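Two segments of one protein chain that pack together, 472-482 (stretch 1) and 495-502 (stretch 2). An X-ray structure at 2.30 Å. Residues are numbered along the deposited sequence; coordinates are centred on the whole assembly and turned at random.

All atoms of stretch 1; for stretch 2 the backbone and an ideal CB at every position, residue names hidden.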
# COMPACT_ATOMS: atom_id res chain seq x y z
N THR A 472 -11.05 -8.72 1.95
CA THR A 472 -10.79 -10.13 2.00
C THR A 472 -11.46 -10.79 0.82
O THR A 472 -10.82 -11.58 0.14
CB THR A 472 -11.31 -10.73 3.31
OG1 THR A 472 -10.57 -10.19 4.40
CG2 THR A 472 -11.16 -12.26 3.32
N ARG A 473 -12.73 -10.46 0.59
CA ARG A 473 -13.46 -10.99 -0.57
C ARG A 473 -12.78 -10.67 -1.89
O ARG A 473 -12.70 -11.53 -2.78
CB ARG A 473 -14.86 -10.42 -0.60
CG ARG A 473 -15.70 -10.84 -1.80
CD ARG A 473 -16.87 -9.89 -1.95
NE ARG A 473 -16.41 -8.60 -2.42
CZ ARG A 473 -17.16 -7.52 -2.54
NH1 ARG A 473 -18.46 -7.57 -2.24
NH2 ARG A 473 -16.61 -6.39 -2.96
N ASP A 474 -12.35 -9.42 -2.06
CA ASP A 474 -11.68 -9.04 -3.30
C ASP A 474 -10.34 -9.78 -3.47
O ASP A 474 -9.98 -10.14 -4.59
CB ASP A 474 -11.48 -7.51 -3.40
CG ASP A 474 -12.82 -6.73 -3.57
OD1 ASP A 474 -13.94 -7.31 -3.52
OD2 ASP A 474 -12.76 -5.49 -3.75
N ALA A 475 -9.61 -10.03 -2.37
CA ALA A 475 -8.31 -10.71 -2.50
C ALA A 475 -8.50 -12.19 -2.89
O ALA A 475 -7.73 -12.75 -3.67
CB ALA A 475 -7.47 -10.56 -1.24
N LEU A 476 -9.58 -12.79 -2.39
CA LEU A 476 -9.92 -14.17 -2.73
C LEU A 476 -10.27 -14.32 -4.19
O LEU A 476 -9.76 -15.21 -4.85
CB LEU A 476 -11.09 -14.67 -1.89
CG LEU A 476 -10.83 -14.99 -0.42
CD1 LEU A 476 -12.13 -15.37 0.27
CD2 LEU A 476 -9.81 -16.10 -0.27
N GLY A 477 -11.13 -13.45 -4.70
CA GLY A 477 -11.51 -13.49 -6.11
C GLY A 477 -10.32 -13.25 -7.01
O GLY A 477 -10.11 -13.91 -8.03
N ARG A 478 -9.51 -12.30 -6.63
CA ARG A 478 -8.35 -11.99 -7.43
C ARG A 478 -7.34 -13.18 -7.46
O ARG A 478 -6.87 -13.54 -8.52
CB ARG A 478 -7.70 -10.69 -6.91
CG ARG A 478 -6.36 -10.36 -7.56
CD ARG A 478 -5.79 -8.99 -7.16
NE ARG A 478 -5.56 -8.86 -5.71
CZ ARG A 478 -6.36 -8.20 -4.85
NH1 ARG A 478 -7.47 -7.59 -5.26
NH2 ARG A 478 -6.03 -8.15 -3.56
N ILE A 479 -6.99 -13.79 -6.34
CA ILE A 479 -6.01 -14.90 -6.42
C ILE A 479 -6.61 -16.07 -7.19
O ILE A 479 -5.95 -16.67 -8.03
CB ILE A 479 -5.44 -15.33 -5.03
CG1 ILE A 479 -4.19 -16.20 -5.20
CG2 ILE A 479 -6.46 -16.07 -4.20
CD1 ILE A 479 -3.02 -15.46 -5.81
N ILE A 480 -7.87 -16.37 -6.95
CA ILE A 480 -8.49 -17.48 -7.66
C ILE A 480 -8.49 -17.22 -9.15
O ILE A 480 -8.15 -18.11 -9.95
CB ILE A 480 -9.89 -17.78 -7.11
CG1 ILE A 480 -9.74 -18.40 -5.70
CG2 ILE A 480 -10.60 -18.78 -8.00
CD1 ILE A 480 -11.01 -18.41 -4.88
N GLY A 481 -8.84 -15.99 -9.54
CA GLY A 481 -8.80 -15.58 -10.94
C GLY A 481 -7.47 -15.80 -11.65
O GLY A 481 -7.44 -16.19 -12.79
N ARG A 482 -6.36 -15.58 -10.97
CA ARG A 482 -5.05 -15.79 -11.58
C ARG A 482 -4.72 -17.26 -11.92
O ARG A 482 -3.79 -17.51 -12.67
CB ARG A 482 -3.96 -15.20 -10.70
CG ARG A 482 -4.07 -13.68 -10.58
CD ARG A 482 -3.05 -13.09 -9.63
NE ARG A 482 -1.70 -13.36 -10.11
CZ ARG A 482 -0.58 -13.20 -9.40
NH1 ARG A 482 -0.62 -12.78 -8.14
NH2 ARG A 482 0.60 -13.48 -9.97
N UNK A 495 -22.68 -16.70 2.70
CA UNK A 495 -22.22 -15.33 2.94
C UNK A 495 -22.18 -14.59 1.64
O UNK A 495 -23.03 -14.83 0.78
CB UNK A 495 -20.84 -15.31 3.61
N UNK A 496 -21.21 -13.69 1.47
CA UNK A 496 -21.10 -12.91 0.24
C UNK A 496 -20.70 -13.75 -0.97
O UNK A 496 -20.03 -14.77 -0.86
CB UNK A 496 -20.08 -11.78 0.43
N UNK A 497 -21.10 -13.24 -2.13
CA UNK A 497 -20.66 -13.75 -3.42
C UNK A 497 -19.17 -13.38 -3.60
O UNK A 497 -18.76 -12.22 -3.42
CB UNK A 497 -21.52 -13.19 -4.55
N UNK A 498 -18.36 -14.37 -3.94
CA UNK A 498 -16.95 -14.16 -4.23
C UNK A 498 -16.74 -14.40 -5.74
O UNK A 498 -17.16 -15.43 -6.27
CB UNK A 498 -16.07 -15.08 -3.39
N UNK A 499 -16.13 -13.44 -6.42
CA UNK A 499 -15.79 -13.60 -7.84
C UNK A 499 -14.94 -14.85 -8.07
O UNK A 499 -14.13 -15.23 -7.22
CB UNK A 499 -15.05 -12.36 -8.35
N UNK A 500 -15.08 -15.41 -9.26
CA UNK A 500 -14.37 -16.59 -9.68
C UNK A 500 -14.67 -17.85 -8.88
O UNK A 500 -13.85 -18.77 -8.84
CB UNK A 500 -12.87 -16.31 -9.62
N UNK A 501 -15.85 -17.90 -8.27
CA UNK A 501 -16.31 -19.07 -7.53
C UNK A 501 -17.70 -19.38 -7.99
O UNK A 501 -18.39 -18.49 -8.46
CB UNK A 501 -16.27 -18.85 -6.02
N UNK A 502 -18.14 -20.63 -7.87
CA UNK A 502 -19.52 -20.98 -8.20
C UNK A 502 -20.23 -21.35 -6.91
O UNK A 502 -19.73 -22.11 -6.12
CB UNK A 502 -19.58 -22.12 -9.21

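Stretch 1 is helical, and Arg 473, Leu 476, Gly 477 and Ile 480 line the side that meets stretch 2, an irregular segment whose CA approaches the helix most closely at Gly 477, 4.6 Å from the CA of position 499.

Position 495 lies out of reach of the helix, which therefore sets no demand. Its phi/psi of -143/-145 is unusual for a residue with a CB and favours glycine; it is Gly 495.

At 496 the CB points toward the helix, 4.4 Å as an ideal atom from Arg 473 CD. The aliphatic part of that arginine would suit a modest apolar group such as valine, leucine or isoleucine. Val 496 places CG2 3.8 Å from Arg 473 CD.

Position 497 sends its CB sideways, with no atom of stretch 1 within 5.5 Å, so many residues would fit. The residue is Met 497; its O lies 3.3 Å from Arg 473 CD and accepts a hydrogen bond from a water, which in turn accepts one from Arg 473 NH1.

At 498 the CB again points sideways, near Arg 473 CG, Leu 476 CB and Gly 477 N. The extended backbone and apolar surroundings suit a branched aliphatic residue. Ile 498 sets CG2 4.0 Å from Leu 476 CB, while its CG1 lies 4.2 Å from Arg 473 CG.

Position 499 starts the central pair of a type II turn running from 498 to 501. Its CB is sideways, 4.3 Å from Gly 477 CA; a polar residue would be reasonable. In Glu 499, the backbone O makes a CA-H...O contact with Gly 477 CA (3.3 Å), an approach eased by the missing side chain: an ideal CB on Gly 477 would sit only 3.0 Å from Glu 499 CB. A water donates to both Glu 499 OE2 and Asp 474 OD1, bridging two carboxylates.

Position 500 has positive phi (64/25), favouring glycine or asparagine. Its CB points toward the helix, 4.0 Å from Gly 477 O, an acceptor that rewards a short donor. Asn 500 answers both demands: ND2 donates to Gly 477 O at 2.9 Å, while its CB meets Ile 480 CG2 at 3.8 Å.

At 501 the sideways CB lies 5.4 Å from Ile 480 CD1, suiting small or beta-branched residues. Thr 501 brings CG2 to 4.1 Å from Ile 480 CD1, and OG1 donates to Ile 498 O (2.5 Å), bracing the turn.

Position 502 is out of reach; it is Arg 502.

Stretch 2 (495-502) GVMIENTR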
# COMPACT_ATOMS: atom_id res chain seq x y z
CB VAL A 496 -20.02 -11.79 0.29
CG1 VAL A 496 -20.32 -10.78 1.36
CG2 VAL A 496 -18.61 -12.36 0.43
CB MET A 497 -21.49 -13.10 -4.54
CG MET A 497 -21.17 -13.61 -5.94
SD MET A 497 -21.60 -15.36 -6.16
CE MET A 497 -23.34 -15.13 -6.56
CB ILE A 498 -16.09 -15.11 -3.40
CG1 ILE A 498 -16.40 -14.94 -1.91
CG2 ILE A 498 -14.62 -14.88 -3.68
CD1 ILE A 498 -15.85 -16.04 -1.02
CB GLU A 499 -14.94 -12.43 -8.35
CG GLU A 499 -15.64 -11.10 -8.48
CD GLU A 499 -14.72 -10.00 -8.97
OE1 GLU A 499 -14.14 -10.13 -10.08
OE2 GLU A 499 -14.57 -8.97 -8.27
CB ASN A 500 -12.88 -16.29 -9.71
CG ASN A 500 -12.55 -15.25 -10.74
OD1 ASN A 500 -12.91 -15.40 -11.87
ND2 ASN A 500 -11.85 -14.21 -10.35
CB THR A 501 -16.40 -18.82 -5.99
OG1 THR A 501 -17.44 -17.87 -5.71
CG2 THR A 501 -15.11 -18.32 -5.44
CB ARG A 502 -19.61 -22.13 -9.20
CG ARG A 502 -19.77 -21.71 -10.65
CD ARG A 502 -20.43 -22.80 -11.50
NE ARG A 502 -19.63 -24.03 -11.54
CZ ARG A 502 -18.54 -24.22 -12.29
NH1 ARG A 502 -18.10 -23.26 -13.10
NH2 ARG A 502 -17.89 -25.38 -12.24
O HOH W 1 -14.25 -11.49 -5.00
O HOH W 2 -20.30 -9.86 -2.81
O HOH W 3 -15.20 -9.05 -5.55
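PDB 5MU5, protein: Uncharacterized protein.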